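Local structure of interferon alpha/beta receptor 1 (3WCY) at residues K134-I143 / T153-I163; G334-W342 / S351-L361. The protein pairs with IFNAR2 to form the heterodimeric receptor for type I interferons, whose binding switches on JAK-STAT signalling. All blocks are in the same frame, centred on the assembly; numbering follows the deposited sequence.

Contact 1 of 2, residues K134-I143 / T153-I163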
loop_
_atom_site.group_PDB
_atom_site.type_symbol
_atom_site.label_atom_id
_atom_site.label_comp_id
_atom_site.label_asym_id
_atom_site.label_seq_id
_atom_site.Cartn_x
_atom_site.Cartn_y
_atom_site.Cartn_z
ATOM N N LYS A 134 2.831 -7.266 9.987
ATOM C CA LYS A 134 1.484 -7.218 9.398
ATOM C C LYS A 134 1.385 -6.402 8.086
ATOM O O LYS A 134 0.778 -6.921 7.142
ATOM C CB LYS A 134 0.441 -6.693 10.403
ATOM C CG LYS A 134 0.267 -7.527 11.655
ATOM C CD LYS A 134 0.257 -6.640 12.886
ATOM C CE LYS A 134 -1.133 -6.331 13.381
ATOM N NZ LYS A 134 -1.092 -5.446 14.569
ATOM N N PRO A 135 1.942 -5.152 7.969
ATOM C CA PRO A 135 1.786 -4.413 6.702
ATOM C C PRO A 135 2.599 -4.993 5.549
ATOM O O PRO A 135 2.221 -4.830 4.387
ATOM C CB PRO A 135 2.232 -2.993 7.059
ATOM C CG PRO A 135 2.331 -2.958 8.563
ATOM C CD PRO A 135 2.683 -4.334 8.954
ATOM N N SER A 136 3.699 -5.693 5.874
ATOM C CA SER A 136 4.572 -6.303 4.875
ATOM C C SER A 136 3.899 -7.468 4.155
ATOM O O SER A 136 4.041 -7.570 2.936
ATOM C CB SER A 136 5.899 -6.734 5.497
ATOM O OG SER A 136 6.721 -5.618 5.807
ATOM N N PHE A 137 3.131 -8.307 4.897
ATOM C CA PHE A 137 2.418 -9.479 4.378
ATOM C C PHE A 137 1.507 -9.210 3.186
ATOM O O PHE A 137 0.800 -8.205 3.136
ATOM C CB PHE A 137 1.585 -10.174 5.469
ATOM C CG PHE A 137 2.299 -10.734 6.676
ATOM C CD1 PHE A 137 3.469 -11.470 6.535
ATOM C CD2 PHE A 137 1.743 -10.621 7.942
ATOM C CE1 PHE A 137 4.114 -12.007 7.653
ATOM C CE2 PHE A 137 2.376 -11.178 9.054
ATOM C CZ PHE A 137 3.555 -11.872 8.900
ATOM N N SER A 138 1.518 -10.146 2.245
ATOM C CA SER A 138 0.675 -10.176 1.054
ATOM C C SER A 138 0.021 -11.550 1.074
ATOM O O SER A 138 0.482 -12.426 1.808
ATOM C CB SER A 138 1.512 -10.005 -0.212
ATOM O OG SER A 138 0.710 -10.083 -1.381
ATOM N N TYR A 139 -1.070 -11.728 0.318
ATOM C CA TYR A 139 -1.796 -13.002 0.268
ATOM C C TYR A 139 -2.111 -13.411 -1.160
ATOM O O TYR A 139 -2.270 -12.552 -2.033
ATOM C CB TYR A 139 -3.070 -12.968 1.150
ATOM C CG TYR A 139 -2.797 -12.498 2.564
ATOM C CD1 TYR A 139 -2.331 -13.380 3.535
ATOM C CD2 TYR A 139 -2.935 -11.154 2.914
ATOM C CE1 TYR A 139 -2.036 -12.945 4.827
ATOM C CE2 TYR A 139 -2.637 -10.706 4.201
ATOM C CZ TYR A 139 -2.186 -11.607 5.154
ATOM O OH TYR A 139 -1.879 -11.178 6.420
ATOM N N THR A 140 -2.138 -14.724 -1.408
ATOM C CA THR A 140 -2.447 -15.304 -2.718
ATOM C C THR A 140 -3.607 -16.284 -2.509
ATOM O O THR A 140 -3.491 -17.210 -1.701
ATOM C CB THR A 140 -1.211 -15.993 -3.347
ATOM O OG1 THR A 140 -0.887 -17.165 -2.598
ATOM C CG2 THR A 140 0.005 -15.085 -3.446
ATOM N N ILE A 141 -4.725 -16.058 -3.207
ATOM C CA ILE A 141 -5.926 -16.886 -3.090
ATOM C C ILE A 141 -6.071 -17.795 -4.303
ATOM O O ILE A 141 -5.879 -17.349 -5.436
ATOM C CB ILE A 141 -7.235 -16.055 -2.881
ATOM C CG1 ILE A 141 -7.030 -14.616 -2.309
ATOM C CG2 ILE A 141 -8.322 -16.860 -2.168
ATOM C CD1 ILE A 141 -6.623 -14.480 -0.845
ATOM N N ARG A 142 -6.458 -19.061 -4.051
ATOM C CA ARG A 142 -6.728 -20.083 -5.059
ATOM C C ARG A 142 -8.184 -20.519 -4.924
ATOM O O ARG A 142 -8.606 -20.936 -3.847
ATOM C CB ARG A 142 -5.801 -21.286 -4.882
ATOM C CG ARG A 142 -4.447 -21.150 -5.558
ATOM C CD ARG A 142 -3.692 -22.457 -5.417
ATOM N NE ARG A 142 -2.327 -22.383 -5.930
ATOM C CZ ARG A 142 -1.353 -23.225 -5.592
ATOM N NH1 ARG A 142 -1.585 -24.206 -4.725
ATOM N NH2 ARG A 142 -0.138 -23.085 -6.108
ATOM N N ILE A 143 -8.951 -20.398 -6.014
ATOM C CA ILE A 143 -10.367 -20.764 -6.085
ATOM C C ILE A 143 -10.642 -21.684 -7.291
ATOM O O ILE A 143 -10.067 -21.505 -8.369
ATOM C CB ILE A 143 -11.295 -19.502 -6.022
ATOM C CG1 ILE A 143 -12.781 -19.866 -5.778
ATOM C CG2 ILE A 143 -11.100 -18.552 -7.220
ATOM C CD1 ILE A 143 -13.733 -18.698 -5.371
ATOM N N THR A 153 -6.218 -17.931 -9.801
ATOM C CA THR A 153 -5.350 -17.290 -8.813
ATOM C C THR A 153 -5.579 -15.781 -8.679
ATOM O O THR A 153 -5.559 -15.061 -9.677
ATOM C CB THR A 153 -3.881 -17.698 -9.020
ATOM O OG1 THR A 153 -3.815 -19.096 -9.345
ATOM C CG2 THR A 153 -3.009 -17.390 -7.796
ATOM N N ILE A 154 -5.814 -15.313 -7.442
ATOM C CA ILE A 154 -6.036 -13.891 -7.146
ATOM C C ILE A 154 -5.059 -13.448 -6.050
ATOM O O ILE A 154 -4.985 -14.088 -5.002
ATOM C CB ILE A 154 -7.524 -13.593 -6.772
ATOM C CG1 ILE A 154 -8.501 -14.029 -7.879
ATOM C CG2 ILE A 154 -7.745 -12.123 -6.429
ATOM C CD1 ILE A 154 -9.490 -15.062 -7.434
ATOM N N ASN A 155 -4.309 -12.359 -6.292
ATOM C CA ASN A 155 -3.371 -11.827 -5.300
ATOM C C ASN A 155 -4.031 -10.686 -4.528
ATOM O O ASN A 155 -4.756 -9.882 -5.123
ATOM C CB ASN A 155 -2.069 -11.360 -5.951
ATOM C CG ASN A 155 -1.390 -12.402 -6.798
ATOM O OD1 ASN A 155 -0.684 -13.323 -6.167
ATOM N ND2 ASN A 155 -1.479 -12.383 -8.027
ATOM N N SER A 156 -3.799 -10.623 -3.203
ATOM C CA SER A 156 -4.380 -9.567 -2.369
ATOM C C SER A 156 -3.539 -9.122 -1.183
ATOM O O SER A 156 -2.911 -9.939 -0.505
ATOM C CB SER A 156 -5.778 -9.943 -1.888
ATOM O OG SER A 156 -6.412 -8.829 -1.277
ATOM N N THR A 157 -3.598 -7.811 -0.911
ATOM C CA THR A 157 -2.957 -7.142 0.221
ATOM C C THR A 157 -4.057 -6.848 1.242
ATOM O O THR A 157 -3.785 -6.646 2.429
ATOM C CB THR A 157 -2.282 -5.847 -0.244
ATOM O OG1 THR A 157 -3.139 -5.171 -1.172
ATOM C CG2 THR A 157 -0.916 -6.096 -0.870
ATOM N N TYR A 158 -5.310 -6.858 0.748
ATOM C CA TYR A 158 -6.548 -6.581 1.469
ATOM C C TYR A 158 -6.939 -7.762 2.351
ATOM O O TYR A 158 -6.885 -8.909 1.903
ATOM C CB TYR A 158 -7.677 -6.208 0.479
ATOM C CG TYR A 158 -7.321 -5.081 -0.481
ATOM C CD1 TYR A 158 -6.611 -5.332 -1.654
ATOM C CD2 TYR A 158 -7.719 -3.770 -0.228
ATOM C CE1 TYR A 158 -6.275 -4.302 -2.534
ATOM C CE2 TYR A 158 -7.411 -2.738 -1.114
ATOM C CZ TYR A 158 -6.691 -3.008 -2.267
ATOM O OH TYR A 158 -6.373 -1.997 -3.146
ATOM N N TYR A 159 -7.320 -7.477 3.613
ATOM C CA TYR A 159 -7.707 -8.479 4.612
ATOM C C TYR A 159 -9.095 -9.081 4.386
ATOM O O TYR A 159 -9.502 -10.009 5.091
ATOM C CB TYR A 159 -7.473 -7.967 6.043
ATOM C CG TYR A 159 -6.002 -7.898 6.391
ATOM C CD1 TYR A 159 -5.364 -8.960 7.025
ATOM C CD2 TYR A 159 -5.233 -6.793 6.041
ATOM C CE1 TYR A 159 -4.004 -8.910 7.327
ATOM C CE2 TYR A 159 -3.872 -6.732 6.340
ATOM C CZ TYR A 159 -3.261 -7.791 6.987
ATOM O OH TYR A 159 -1.920 -7.720 7.277
ATOM N N VAL A 160 -9.804 -8.553 3.378
ATOM C CA VAL A 160 -11.089 -9.024 2.868
ATOM C C VAL A 160 -10.980 -8.866 1.351
ATOM O O VAL A 160 -10.875 -7.739 0.856
ATOM C CB VAL A 160 -12.333 -8.297 3.444
ATOM C CG1 VAL A 160 -13.612 -8.784 2.767
ATOM C CG2 VAL A 160 -12.436 -8.471 4.955
ATOM N N GLU A 161 -10.926 -9.985 0.622
ATOM C CA GLU A 161 -10.835 -9.923 -0.830
ATOM C C GLU A 161 -12.076 -10.555 -1.433
ATOM O O GLU A 161 -12.279 -11.761 -1.301
ATOM C CB GLU A 161 -9.523 -10.550 -1.355
ATOM C CG GLU A 161 -9.332 -10.491 -2.870
ATOM C CD GLU A 161 -9.287 -9.121 -3.530
ATOM O OE1 GLU A 161 -8.392 -8.314 -3.188
ATOM O OE2 GLU A 161 -10.131 -8.872 -4.421
ATOM N N LYS A 162 -12.930 -9.726 -2.045
ATOM C CA LYS A 162 -14.155 -10.194 -2.677
ATOM C C LYS A 162 -13.834 -10.744 -4.068
ATOM O O LYS A 162 -13.336 -10.005 -4.925
ATOM C CB LYS A 162 -15.213 -9.078 -2.732
ATOM C CG LYS A 162 -16.593 -9.544 -3.210
ATOM C CD LYS A 162 -17.666 -8.451 -3.097
ATOM C CE LYS A 162 -17.676 -7.462 -4.248
ATOM N NZ LYS A 162 -18.099 -8.088 -5.533
ATOM N N ILE A 163 -14.082 -12.060 -4.268
ATOM C CA ILE A 163 -13.865 -12.743 -5.546
ATOM C C ILE A 163 -15.162 -12.626 -6.358
ATOM O O ILE A 163 -16.173 -13.211 -5.963
ATOM C CB ILE A 163 -13.367 -14.198 -5.369
ATOM C CG1 ILE A 163 -12.051 -14.225 -4.565
ATOM C CG2 ILE A 163 -13.195 -14.876 -6.734
ATOM C CD1 ILE A 163 -11.758 -15.520 -3.854
#
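Tyr139 and Tyr159 meet edge to face inside the second fibronectin type III domain, where the hairpin of strands 138-145 and 152-156 lies against strand 160-163 of the facing sheet of the beta sandwich. The pairing is T-shaped but offset: ring planes 68° apart, centroids 5.5 Å, with CE2 of Tyr139 over one face of Tyr159. Four backbone bonds join the hairpin through the antiparallel hydrogen-bonded pairs Tyr139-Ser156 and Ile141-Ile154; the straightest, Ser156 N to Tyr139 O, measures 2.7 Å at 178°. Further along the inner face, Ile143 is shared: its CG2 rests 3.8 Å from CD1 of Ile154, while its CD1 meets CD1 of Ile163 tip to tip at 4.0 Å between the two sheets. Leu174, in the hairpin's own sheet, touches Ile141 and Ile143; from the facing sheet Ile120 reaches Ile141 and Val118 reaches Ile163. On the face away from the tyrosines Thr140 runs alongside Asn155, its CG2 3.3 Å from OD1. The Lys134-Ser136 end touches a chain of another protein. Where the chain crosses between sheets, Ser156 OG gives a 2.8 Å hydrogen bond to Glu161 OE1, on that oxygen's anti lone pair.

Contact 2 of 2, residues G334-W342 / S351-L361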
loop_
_atom_site.group_PDB
_atom_site.type_symbol
_atom_site.label_atom_id
_atom_site.label_comp_id
_atom_site.label_asym_id
_atom_site.label_seq_id
_atom_site.Cartn_x
_atom_site.Cartn_y
_atom_site.Cartn_z
ATOM N N GLY A 334 17.378 10.304 -15.181
ATOM C CA GLY A 334 16.586 9.148 -14.756
ATOM C C GLY A 334 15.140 9.588 -14.883
ATOM O O GLY A 334 14.648 10.350 -14.042
ATOM N N LEU A 335 14.458 9.128 -15.957
ATOM C CA LEU A 335 13.018 9.323 -16.181
ATOM C C LEU A 335 12.405 8.242 -17.093
ATOM O O LEU A 335 13.111 7.650 -17.915
ATOM C CB LEU A 335 12.750 10.733 -16.764
ATOM C CG LEU A 335 12.817 11.919 -15.785
ATOM C CD1 LEU A 335 14.194 12.545 -15.767
ATOM C CD2 LEU A 335 11.839 12.993 -16.163
ATOM N N ASN A 336 11.087 7.989 -16.936
ATOM C CA ASN A 336 10.325 7.027 -17.742
ATOM C C ASN A 336 9.365 7.787 -18.661
ATOM O O ASN A 336 8.721 8.748 -18.224
ATOM C CB ASN A 336 9.572 6.026 -16.857
ATOM C CG ASN A 336 9.395 4.655 -17.479
ATOM O OD1 ASN A 336 10.341 4.038 -17.994
ATOM N ND2 ASN A 336 8.183 4.123 -17.401
ATOM N N TYR A 337 9.291 7.375 -19.939
ATOM C CA TYR A 337 8.468 8.050 -20.948
ATOM C C TYR A 337 7.357 7.178 -21.539
ATOM O O TYR A 337 7.446 5.950 -21.502
ATOM C CB TYR A 337 9.361 8.634 -22.061
ATOM C CG TYR A 337 10.513 9.484 -21.563
ATOM C CD1 TYR A 337 11.793 8.952 -21.432
ATOM C CD2 TYR A 337 10.328 10.827 -21.238
ATOM C CE1 TYR A 337 12.860 9.732 -20.986
ATOM C CE2 TYR A 337 11.386 11.617 -20.790
ATOM C CZ TYR A 337 12.651 11.064 -20.665
ATOM O OH TYR A 337 13.695 11.835 -20.222
ATOM N N GLU A 338 6.314 7.831 -22.087
ATOM C CA GLU A 338 5.159 7.187 -22.712
ATOM C C GLU A 338 4.804 7.855 -24.035
ATOM O O GLU A 338 4.896 9.073 -24.146
ATOM C CB GLU A 338 3.940 7.227 -21.772
ATOM C CG GLU A 338 3.061 5.989 -21.873
ATOM C CD GLU A 338 1.660 6.097 -21.295
ATOM O OE1 GLU A 338 1.517 6.521 -20.126
ATOM O OE2 GLU A 338 0.705 5.699 -22.001
ATOM N N ILE A 339 4.382 7.060 -25.033
ATOM C CA ILE A 339 3.969 7.561 -26.344
ATOM C C ILE A 339 2.533 7.175 -26.686
ATOM O O ILE A 339 2.068 6.118 -26.270
ATOM C CB ILE A 339 5.011 7.253 -27.463
ATOM C CG1 ILE A 339 5.499 8.536 -28.122
ATOM C CG2 ILE A 339 4.528 6.262 -28.515
ATOM C CD1 ILE A 339 6.673 9.105 -27.479
ATOM N N ILE A 340 1.826 8.061 -27.400
ATOM C CA ILE A 340 0.451 7.864 -27.853
ATOM C C ILE A 340 0.407 8.315 -29.316
ATOM O O ILE A 340 0.408 9.515 -29.598
ATOM C CB ILE A 340 -0.598 8.576 -26.930
ATOM C CG1 ILE A 340 -0.654 7.922 -25.523
ATOM C CG2 ILE A 340 -1.998 8.572 -27.555
ATOM C CD1 ILE A 340 -0.949 8.906 -24.347
ATOM N N PHE A 341 0.433 7.348 -30.242
ATOM C CA PHE A 341 0.419 7.632 -31.672
ATOM C C PHE A 341 -0.788 7.071 -32.417
ATOM O O PHE A 341 -1.294 6.000 -32.077
ATOM C CB PHE A 341 1.751 7.237 -32.340
ATOM C CG PHE A 341 2.044 5.758 -32.444
ATOM C CD1 PHE A 341 1.940 5.098 -33.660
ATOM C CD2 PHE A 341 2.458 5.033 -31.332
ATOM C CE1 PHE A 341 2.210 3.729 -33.755
ATOM C CE2 PHE A 341 2.725 3.665 -31.428
ATOM C CZ PHE A 341 2.604 3.025 -32.640
ATOM N N TRP A 342 -1.249 7.812 -33.437
ATOM C CA TRP A 342 -2.378 7.430 -34.290
ATOM C C TRP A 342 -2.227 7.992 -35.714
ATOM O O TRP A 342 -1.151 8.475 -36.061
ATOM C CB TRP A 342 -3.729 7.800 -33.637
ATOM C CG TRP A 342 -4.046 9.266 -33.569
ATOM C CD1 TRP A 342 -4.821 9.976 -34.436
ATOM C CD2 TRP A 342 -3.689 10.170 -32.516
ATOM N NE1 TRP A 342 -4.939 11.278 -34.012
ATOM C CE2 TRP A 342 -4.254 11.426 -32.834
ATOM C CE3 TRP A 342 -2.918 10.051 -31.348
ATOM C CZ2 TRP A 342 -4.068 12.557 -32.030
ATOM C CZ3 TRP A 342 -2.750 11.167 -30.542
ATOM C CH2 TRP A 342 -3.315 12.404 -30.888
ATOM N N SER A 351 -0.360 2.932 -28.338
ATOM C CA SER A 351 0.504 3.452 -27.285
ATOM C C SER A 351 1.615 2.508 -26.860
ATOM O O SER A 351 1.368 1.316 -26.648
ATOM C CB SER A 351 -0.333 3.847 -26.070
ATOM O OG SER A 351 -1.159 2.781 -25.626
ATOM N N MET A 352 2.836 3.055 -26.700
ATOM C CA MET A 352 4.018 2.313 -26.253
ATOM C C MET A 352 4.936 3.129 -25.337
ATOM O O MET A 352 5.019 4.351 -25.475
ATOM C CB MET A 352 4.779 1.665 -27.428
ATOM C CG MET A 352 5.336 2.640 -28.439
ATOM S SD MET A 352 5.831 1.801 -29.957
ATOM C CE MET A 352 7.292 2.742 -30.386
ATOM N N GLU A 353 5.599 2.445 -24.386
ATOM C CA GLU A 353 6.531 3.061 -23.445
ATOM C C GLU A 353 7.933 2.463 -23.577
ATOM O O GLU A 353 8.078 1.260 -23.807
ATOM C CB GLU A 353 5.999 3.038 -21.989
ATOM C CG GLU A 353 6.310 1.794 -21.164
ATOM C CD GLU A 353 6.666 2.030 -19.707
ATOM O OE1 GLU A 353 5.826 2.590 -18.966
ATOM O OE2 GLU A 353 7.774 1.616 -19.298
ATOM N N LYS A 354 8.957 3.316 -23.477
ATOM C CA LYS A 354 10.353 2.894 -23.554
ATOM C C LYS A 354 11.113 3.351 -22.312
ATOM O O LYS A 354 10.532 4.005 -21.432
ATOM C CB LYS A 354 11.038 3.371 -24.860
ATOM C CG LYS A 354 10.485 2.756 -26.154
ATOM C CD LYS A 354 10.571 1.225 -26.221
ATOM C CE LYS A 354 9.548 0.653 -27.175
ATOM N NZ LYS A 354 9.640 -0.827 -27.269
ATOM N N ASP A 355 12.401 2.973 -22.231
ATOM C CA ASP A 355 13.302 3.288 -21.123
ATOM C C ASP A 355 13.813 4.709 -21.277
ATOM O O ASP A 355 13.604 5.535 -20.386
ATOM C CB ASP A 355 14.460 2.273 -21.066
ATOM C CG ASP A 355 14.026 0.864 -21.427
ATOM O OD1 ASP A 355 13.313 0.233 -20.606
ATOM O OD2 ASP A 355 14.321 0.424 -22.563
ATOM N N GLY A 356 14.427 4.987 -22.425
ATOM C CA GLY A 356 14.957 6.302 -22.768
ATOM C C GLY A 356 13.957 7.168 -23.516
ATOM O O GLY A 356 12.794 6.780 -23.668
ATOM N N PRO A 357 14.374 8.350 -24.013
ATOM C CA PRO A 357 13.423 9.221 -24.722
ATOM C C PRO A 357 13.354 8.999 -26.236
ATOM O O PRO A 357 12.391 9.425 -26.871
ATOM C CB PRO A 357 13.918 10.626 -24.375
ATOM C CG PRO A 357 15.336 10.447 -23.847
ATOM C CD PRO A 357 15.695 8.996 -23.900
ATOM N N GLU A 358 14.380 8.357 -26.810
ATOM C CA GLU A 358 14.469 8.074 -28.235
ATOM C C GLU A 358 13.558 6.902 -28.656
ATOM O O GLU A 358 13.972 5.736 -28.631
ATOM C CB GLU A 358 15.927 7.833 -28.643
ATOM C CG GLU A 358 16.524 8.957 -29.460
ATOM C CD GLU A 358 17.870 8.615 -30.061
ATOM O OE1 GLU A 358 18.897 8.875 -29.396
ATOM O OE2 GLU A 358 17.898 8.061 -31.185
ATOM N N PHE A 359 12.304 7.235 -29.019
ATOM C CA PHE A 359 11.288 6.303 -29.516
ATOM C C PHE A 359 11.454 6.231 -31.028
ATOM O O PHE A 359 11.656 7.260 -31.669
ATOM C CB PHE A 359 9.873 6.811 -29.185
ATOM C CG PHE A 359 9.407 6.604 -27.765
ATOM C CD1 PHE A 359 8.514 5.587 -27.451
ATOM C CD2 PHE A 359 9.832 7.448 -26.746
ATOM C CE1 PHE A 359 8.069 5.408 -26.134
ATOM C CE2 PHE A 359 9.391 7.264 -25.432
ATOM C CZ PHE A 359 8.516 6.245 -25.133
ATOM N N THR A 360 11.390 5.030 -31.595
ATOM C CA THR A 360 11.538 4.851 -33.035
ATOM C C THR A 360 10.304 4.147 -33.596
ATOM O O THR A 360 10.138 2.936 -33.407
ATOM C CB THR A 360 12.903 4.201 -33.358
ATOM O OG1 THR A 360 13.948 5.059 -32.890
ATOM C CG2 THR A 360 13.099 3.933 -34.845
ATOM N N LEU A 361 9.416 4.917 -34.251
ATOM C CA LEU A 361 8.205 4.358 -34.851
ATOM C C LEU A 361 8.570 3.703 -36.166
ATOM O O LEU A 361 8.783 4.380 -37.176
ATOM C CB LEU A 361 7.086 5.402 -35.023
ATOM C CG LEU A 361 6.472 5.956 -33.741
ATOM C CD1 LEU A 361 5.583 7.140 -34.033
ATOM C CD2 LEU A 361 5.685 4.904 -33.026
#
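Leu361 runs antiparallel to the Phe341 side chain and lays CD2 over the middle of its ring, 3.4 Å from the centroid and 5° off the normal. This is one of three CH-pi contacts in the tightly packed part of this contact, within the fourth fibronectin type III domain, where strand 337-343 faces strand 358-361 across the beta sandwich. The axes of these two segments are 9.2 Å apart. Next along, the Phe359 ring lies between Ile339 CD1, over its centre, and Lys354 CB, nearer the rim on the opposite face. Tyr337 CB approaches the edge of the same ring, 3.6 Å from Phe359 CE2. Pro357 CB covers a face of Tyr337, nearer the rim than the centre. Val323 and Val325 of strand 321-326 extend this packing.

The hairpin partner, strand 350-354, is held more loosely. Between the two segments the backbone bonds are Ile339 N to Met352 O, bent to 144°, and Met352 N to Ile339 O, bent to 141°; Phe341 adds one to Ile350. Met352 lies alongside Ile339 and brings SD 3.9 Å from Phe341 CE2, an oblique Met-aromatic contact. On the exposed side Asn336 ND2 donates to Glu353 OE2 at 3.2 Å, from above the carboxylate plane; a weak second bond goes to OE1. The carboxylates of Glu338 and Glu353 are also neighbours there, not touching. This chemistry is consistent with apolar ring-face contacts making most of the sheet-to-sheet join, with the polar amide-carboxylate pair kept to the solvent side of the hairpin.

Overall arrangement
Contacts 1 and 2 occupy equivalent places in two different fibronectin type III domains, the second and the fourth, and follow one another in series along the chain. Their centres are 33 Å apart and their nearest atoms about 20 Å, so they do not touch; the third domain intervenes in sequence. Each joins a hairpin at the edge of a four-stranded antiparallel sheet (138-145 with 152-156, 337-343 with 350-354) to the outermost strand of a three-stranded sheet (160-163, 358-361). The same strand order thus recurs in both domains, consistent with an extracellular receptor region built from repeated sandwich modules, each with its own core.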